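Local coordinates for protein decapping nuclease RAI1 (Candida albicans, PDB 5BUD) that hydrolyses NAD-capped, m7G-capped and 5'-triphosphate RNA ends with the help of a divalent metal ion, and stabilises and stimulates the exoribonuclease RAT1, at residues 44-49 and 292-297; 230-235 and 241-246. All blocks are in the same frame, centred on the assembly; numbering follows the deposited sequence.

Interaction 1: 44-49 and 292-297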
# COMPACT_ATOMS: atom_id res chain seq x y z
N SER A 44 -11.64 -9.29 7.73
CA SER A 44 -11.55 -10.76 7.67
C SER A 44 -10.39 -11.32 8.51
O SER A 44 -9.48 -10.59 8.93
CB SER A 44 -11.45 -11.22 6.22
OG SER A 44 -10.13 -10.95 5.67
N TYR A 45 -10.40 -12.63 8.72
CA TYR A 45 -9.44 -13.32 9.55
C TYR A 45 -8.79 -14.43 8.75
O TYR A 45 -9.44 -15.06 7.91
CB TYR A 45 -10.13 -13.88 10.81
CG TYR A 45 -10.68 -12.76 11.66
CD1 TYR A 45 -11.92 -12.16 11.36
CD2 TYR A 45 -9.92 -12.22 12.68
CE1 TYR A 45 -12.39 -11.09 12.11
CE2 TYR A 45 -10.37 -11.15 13.42
CZ TYR A 45 -11.60 -10.59 13.13
OH TYR A 45 -11.99 -9.54 13.89
N TYR A 46 -7.50 -14.66 8.98
CA TYR A 46 -6.76 -15.67 8.26
C TYR A 46 -7.21 -17.06 8.72
O TYR A 46 -7.27 -17.30 9.92
CB TYR A 46 -5.24 -15.53 8.51
CG TYR A 46 -4.44 -16.47 7.67
CD1 TYR A 46 -4.31 -16.24 6.31
CD2 TYR A 46 -3.90 -17.64 8.19
CE1 TYR A 46 -3.60 -17.12 5.50
CE2 TYR A 46 -3.21 -18.54 7.38
CZ TYR A 46 -3.04 -18.25 6.04
OH TYR A 46 -2.37 -19.12 5.19
N TYR A 47 -7.52 -17.93 7.79
CA TYR A 47 -7.83 -19.33 8.10
C TYR A 47 -7.61 -20.24 6.89
O TYR A 47 -8.40 -20.24 5.94
CB TYR A 47 -9.28 -19.47 8.61
CG TYR A 47 -9.58 -20.86 9.14
CD1 TYR A 47 -10.35 -21.76 8.41
CD2 TYR A 47 -9.04 -21.29 10.34
CE1 TYR A 47 -10.61 -23.03 8.89
CE2 TYR A 47 -9.28 -22.57 10.82
CZ TYR A 47 -10.07 -23.43 10.09
OH TYR A 47 -10.30 -24.71 10.56
N LEU A 48 -6.50 -21.00 6.92
CA LEU A 48 -6.15 -21.89 5.81
C LEU A 48 -5.34 -23.10 6.33
O LEU A 48 -4.11 -23.04 6.40
CB LEU A 48 -5.35 -21.13 4.76
CG LEU A 48 -5.09 -21.89 3.47
CD1 LEU A 48 -6.40 -22.41 2.91
CD2 LEU A 48 -4.37 -21.00 2.47
N PRO A 49 -6.04 -24.15 6.78
CA PRO A 49 -5.38 -25.37 7.30
C PRO A 49 -4.63 -26.14 6.22
O PRO A 49 -5.06 -26.19 5.07
CB PRO A 49 -6.56 -26.22 7.81
CG PRO A 49 -7.74 -25.29 7.89
CD PRO A 49 -7.51 -24.24 6.84
N LYS A 292 0.30 -24.70 -3.96
CA LYS A 292 1.16 -25.84 -3.58
C LYS A 292 1.57 -25.77 -2.13
O LYS A 292 1.55 -26.77 -1.44
CB LYS A 292 2.41 -25.83 -4.44
CG LYS A 292 2.14 -25.88 -5.94
CD LYS A 292 1.34 -27.11 -6.35
CE LYS A 292 2.09 -28.40 -6.04
NZ LYS A 292 1.15 -29.55 -6.13
N ASN A 293 1.95 -24.59 -1.66
CA ASN A 293 2.26 -24.41 -0.25
C ASN A 293 2.15 -22.94 0.19
O ASN A 293 2.16 -22.02 -0.64
CB ASN A 293 3.66 -24.97 0.06
CG ASN A 293 4.76 -24.20 -0.64
OD1 ASN A 293 4.88 -24.26 -1.84
ND2 ASN A 293 5.57 -23.49 0.12
N VAL A 294 2.06 -22.75 1.50
CA VAL A 294 1.93 -21.44 2.09
C VAL A 294 3.03 -21.23 3.10
O VAL A 294 3.34 -22.13 3.86
CB VAL A 294 0.56 -21.31 2.77
CG1 VAL A 294 0.45 -20.03 3.57
CG2 VAL A 294 -0.54 -21.44 1.71
N GLU A 295 3.62 -20.04 3.11
CA GLU A 295 4.69 -19.71 4.04
C GLU A 295 4.52 -18.33 4.68
O GLU A 295 4.33 -17.32 3.97
CB GLU A 295 6.03 -19.79 3.31
CG GLU A 295 7.23 -19.65 4.23
CD GLU A 295 8.57 -19.79 3.52
OE1 GLU A 295 8.61 -20.18 2.33
OE2 GLU A 295 9.59 -19.48 4.16
N LEU A 296 4.61 -18.32 6.00
CA LEU A 296 4.63 -17.10 6.82
C LEU A 296 6.02 -16.52 7.01
O LEU A 296 6.94 -17.22 7.38
CB LEU A 296 4.05 -17.42 8.20
CG LEU A 296 4.09 -16.36 9.29
CD1 LEU A 296 3.35 -15.11 8.90
CD2 LEU A 296 3.48 -16.97 10.55
N PHE A 297 6.16 -15.22 6.77
CA PHE A 297 7.35 -14.48 7.11
C PHE A 297 7.01 -13.44 8.15
O PHE A 297 5.96 -12.79 8.07
CB PHE A 297 7.92 -13.75 5.89
CG PHE A 297 8.36 -14.69 4.80
CD1 PHE A 297 9.68 -15.10 4.72
CD2 PHE A 297 7.46 -15.16 3.87
CE1 PHE A 297 10.10 -15.96 3.70
CE2 PHE A 297 7.85 -16.05 2.87
CZ PHE A 297 9.19 -16.43 2.77
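V294 of strand 291-298 is the residue that Y46 and L48 both reach, one on each of its methyl branches. Starting from its CB, which lies 4.4 Å from Y46 OH, the side chain forks. CG1, anti to the backbone N (chi1 172°), runs to the phenol and stops 3.4 Å from Y46 OH, a van der Waals contact between a methyl and a hydroxyl oxygen. CG2 lies beside the backbone N and meets the L48 CD2 methyl at 3.9 Å, the two side chains slanting past each other. The Y46 and V294 side chains approach from opposite directions, so the phenol comes in oxygen first. No hydrogen bond crosses between 44-49 and 292-297, and the backbones stay well apart: the CA atoms of L48 and V294 are 8.9 Å from each other.

In the PD-(D/E)XK nuclease fold, strand 291-298 pairs antiparallel with strand 279-285, and K292 and N293 form a classic beta bulge opposite F284 just before V294. Across the contact, the short strand 45-46 pairs antiparallel with 179-180, directly after helix 158-178. The Y46 side chain touches I281, C227 and A178, while L48 packs on F174 and A178 of the helix. With CG of Y46 anti to its own N (chi1 -174°), the ring extends toward V294 and its OH comes within 3.9 Å of L48 CD2.

Interaction 2: 230-235 and 241-246. With MN (manganese (II) ion), chain E; nucleotides of chain C.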
# COMPACT_ATOMS: atom_id res chain seq x y z
N ASP A 230 -5.53 -13.69 14.08
CA ASP A 230 -6.21 -14.48 15.12
C ASP A 230 -7.44 -13.72 15.67
O ASP A 230 -8.57 -14.20 15.57
CB ASP A 230 -5.22 -14.77 16.24
CG ASP A 230 -4.29 -13.60 16.51
OD1 ASP A 230 -4.53 -12.50 15.92
OD2 ASP A 230 -3.32 -13.77 17.30
N TYR A 231 -7.21 -12.54 16.23
CA TYR A 231 -8.28 -11.70 16.77
C TYR A 231 -7.81 -10.26 16.71
O TYR A 231 -6.59 -9.99 16.69
CB TYR A 231 -8.61 -12.07 18.24
CG TYR A 231 -7.39 -12.03 19.11
CD1 TYR A 231 -7.02 -10.86 19.76
CD2 TYR A 231 -6.60 -13.14 19.25
CE1 TYR A 231 -5.88 -10.81 20.53
CE2 TYR A 231 -5.48 -13.11 20.04
CZ TYR A 231 -5.12 -11.94 20.65
OH TYR A 231 -3.98 -11.92 21.40
N LEU A 232 -8.78 -9.33 16.70
CA LEU A 232 -8.49 -7.91 16.77
C LEU A 232 -8.55 -7.46 18.22
O LEU A 232 -9.61 -7.48 18.81
CB LEU A 232 -9.50 -7.12 15.95
CG LEU A 232 -9.26 -5.62 15.79
CD1 LEU A 232 -8.05 -5.36 14.89
CD2 LEU A 232 -10.49 -4.93 15.23
N PRO A 233 -7.41 -7.06 18.80
CA PRO A 233 -7.50 -6.63 20.22
C PRO A 233 -8.26 -5.33 20.38
O PRO A 233 -8.31 -4.50 19.46
CB PRO A 233 -6.04 -6.41 20.63
CG PRO A 233 -5.26 -6.39 19.36
CD PRO A 233 -6.01 -7.21 18.36
N ASP A 234 -8.85 -5.14 21.56
CA ASP A 234 -9.55 -3.90 21.87
C ASP A 234 -8.56 -2.82 22.22
O ASP A 234 -8.87 -1.64 22.09
CB ASP A 234 -10.52 -4.09 23.05
CG ASP A 234 -11.84 -4.76 22.65
OD1 ASP A 234 -12.29 -4.67 21.48
OD2 ASP A 234 -12.46 -5.38 23.54
N GLU A 235 -7.37 -3.23 22.68
CA GLU A 235 -6.32 -2.32 23.06
C GLU A 235 -5.78 -1.61 21.79
O GLU A 235 -5.26 -2.25 20.86
CB GLU A 235 -5.21 -3.08 23.79
CG GLU A 235 -5.61 -3.83 25.06
CD GLU A 235 -6.46 -5.08 24.83
OE1 GLU A 235 -6.49 -5.63 23.71
OE2 GLU A 235 -7.11 -5.53 25.79
N ASN A 241 -0.41 -4.99 15.45
CA ASN A 241 0.31 -6.22 15.71
C ASN A 241 -0.39 -7.50 15.26
O ASN A 241 0.26 -8.53 15.15
CB ASN A 241 0.66 -6.32 17.21
CG ASN A 241 1.78 -5.36 17.63
OD1 ASN A 241 2.48 -4.82 16.80
ND2 ASN A 241 1.94 -5.15 18.93
N HIS A 242 -1.70 -7.44 14.97
CA HIS A 242 -2.45 -8.61 14.55
C HIS A 242 -2.82 -8.66 13.06
O HIS A 242 -3.46 -9.62 12.62
CB HIS A 242 -3.68 -8.76 15.45
CG HIS A 242 -3.33 -9.19 16.83
ND1 HIS A 242 -3.42 -10.50 17.24
CD2 HIS A 242 -2.78 -8.51 17.86
CE1 HIS A 242 -2.96 -10.60 18.47
NE2 HIS A 242 -2.58 -9.41 18.87
N TYR A 243 -2.41 -7.66 12.30
CA TYR A 243 -2.71 -7.62 10.87
C TYR A 243 -1.74 -8.47 10.04
O TYR A 243 -0.60 -8.71 10.46
CB TYR A 243 -2.70 -6.17 10.36
CG TYR A 243 -3.80 -5.27 10.88
CD1 TYR A 243 -5.02 -5.76 11.28
CD2 TYR A 243 -3.62 -3.90 10.92
CE1 TYR A 243 -6.04 -4.91 11.73
CE2 TYR A 243 -4.62 -3.05 11.36
CZ TYR A 243 -5.82 -3.56 11.78
OH TYR A 243 -6.81 -2.70 12.22
N VAL A 244 -2.22 -8.92 8.89
CA VAL A 244 -1.50 -9.79 7.97
C VAL A 244 -1.66 -9.26 6.56
O VAL A 244 -2.78 -8.78 6.14
CB VAL A 244 -2.05 -11.23 8.01
CG1 VAL A 244 -1.27 -12.13 7.09
CG2 VAL A 244 -2.05 -11.78 9.43
N GLU A 245 -0.56 -9.36 5.81
CA GLU A 245 -0.52 -9.12 4.38
C GLU A 245 -0.40 -10.42 3.63
O GLU A 245 0.48 -11.26 3.94
CB GLU A 245 0.66 -8.20 4.03
CG GLU A 245 0.86 -7.89 2.57
CD GLU A 245 -0.28 -7.15 1.89
OE1 GLU A 245 -0.50 -7.45 0.69
OE2 GLU A 245 -0.93 -6.27 2.53
N LEU A 246 -1.26 -10.59 2.63
CA LEU A 246 -1.24 -11.77 1.78
C LEU A 246 -0.58 -11.46 0.45
O LEU A 246 -0.71 -10.37 -0.09
CB LEU A 246 -2.68 -12.31 1.56
CG LEU A 246 -3.39 -12.64 2.87
CD1 LEU A 246 -4.79 -13.18 2.59
CD2 LEU A 246 -2.65 -13.69 3.70
MN MN E . -2.02 -8.58 -0.30
OP3 U C 1 -0.98 -5.37 -2.56
P U C 1 -1.75 -6.63 -2.38
OP1 U C 1 -0.87 -7.83 -2.26
OP2 U C 1 -2.82 -6.49 -1.33
O5' U C 1 -2.52 -6.75 -3.78
C5' U C 1 -3.71 -7.55 -3.86
C4' U C 1 -3.85 -8.21 -5.22
O4' U C 1 -4.32 -7.24 -6.19
C3' U C 1 -2.59 -8.79 -5.86
O3' U C 1 -2.28 -10.06 -5.30
C2' U C 1 -3.04 -8.89 -7.31
O2' U C 1 -3.96 -9.93 -7.53
C1' U C 1 -3.83 -7.59 -7.47
N1 U C 1 -3.02 -6.47 -7.98
C2 U C 1 -2.82 -6.43 -9.35
O2 U C 1 -3.29 -7.25 -10.10
N3 U C 1 -2.08 -5.37 -9.79
C4 U C 1 -1.51 -4.37 -9.03
O4 U C 1 -0.86 -3.48 -9.58
C5 U C 1 -1.75 -4.49 -7.62
C6 U C 1 -2.47 -5.51 -7.16
O HOH W 1 -3.38 -9.97 -1.23
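In the connection between the antiparallel strands 217-228 and 243-250 of the nuclease fold, D230 and H242 form a histidine-carboxylate hydrogen bond. H242 ND1 donates to D230 OD1 over 2.6 Å and almost straight (173°), in the plane of the imidazole and on the syn side of the carboxylate. The same OD1 takes the Y231 backbone N at 2.7 Å, from above the carboxylate plane, so two N-H groups fix how the acid is turned. D230 CG lies between its own N and carbonyl carbon (chi1 37°), folded back over the chain where both donors can reach it.

Y231 lies obliquely against the imidazole, ring planes 43° apart, with Y231 CZ 3.3 Å from H242 CE1. P233 brings its CD over a face of the imidazole, 3.5 Å from H242 CD2. L232 CD1 touches Y243 CE1 at 3.8 Å, while the Y243 hydroxyl is bonded to E22 and Y206.

The strand then delivers its metal ligands: one manganese ion is held by E245 OE1 at 2.1 Å and by the L246 carbonyl O at 2.2 Å, alongside D226, a water and two phosphate oxygens of U1 of chain C. K247 follows and hydrogen-bonds E245 OE1. An upstream aspartate with a carboxylate, a backbone carbonyl and a lysine in succession is the signature of PD-(D/E)XK nuclease active sites.

Along the chain the order is 44-49, 230-235, 241-246, 292-297, so interaction 2, a local connection between neighbouring strands, falls within the long span bridged by interaction 1. Their centres are about 14 Å apart, and the two contacts touch: Y45 CD2 packs 3.8 Å from D230 O, and Y46 CE1 lies 4.0 Å from L246 CD2. Strand 279-285 joins them, running parallel to 243-250 and antiparallel to 291-298. Y46 thus packs on the side chain of L246, whose carbonyl O binds the metal, its own side chain lying about 10 Å from a bound manganese ion, consistent with a place in the packing beside the active site rather than among the metal ligands.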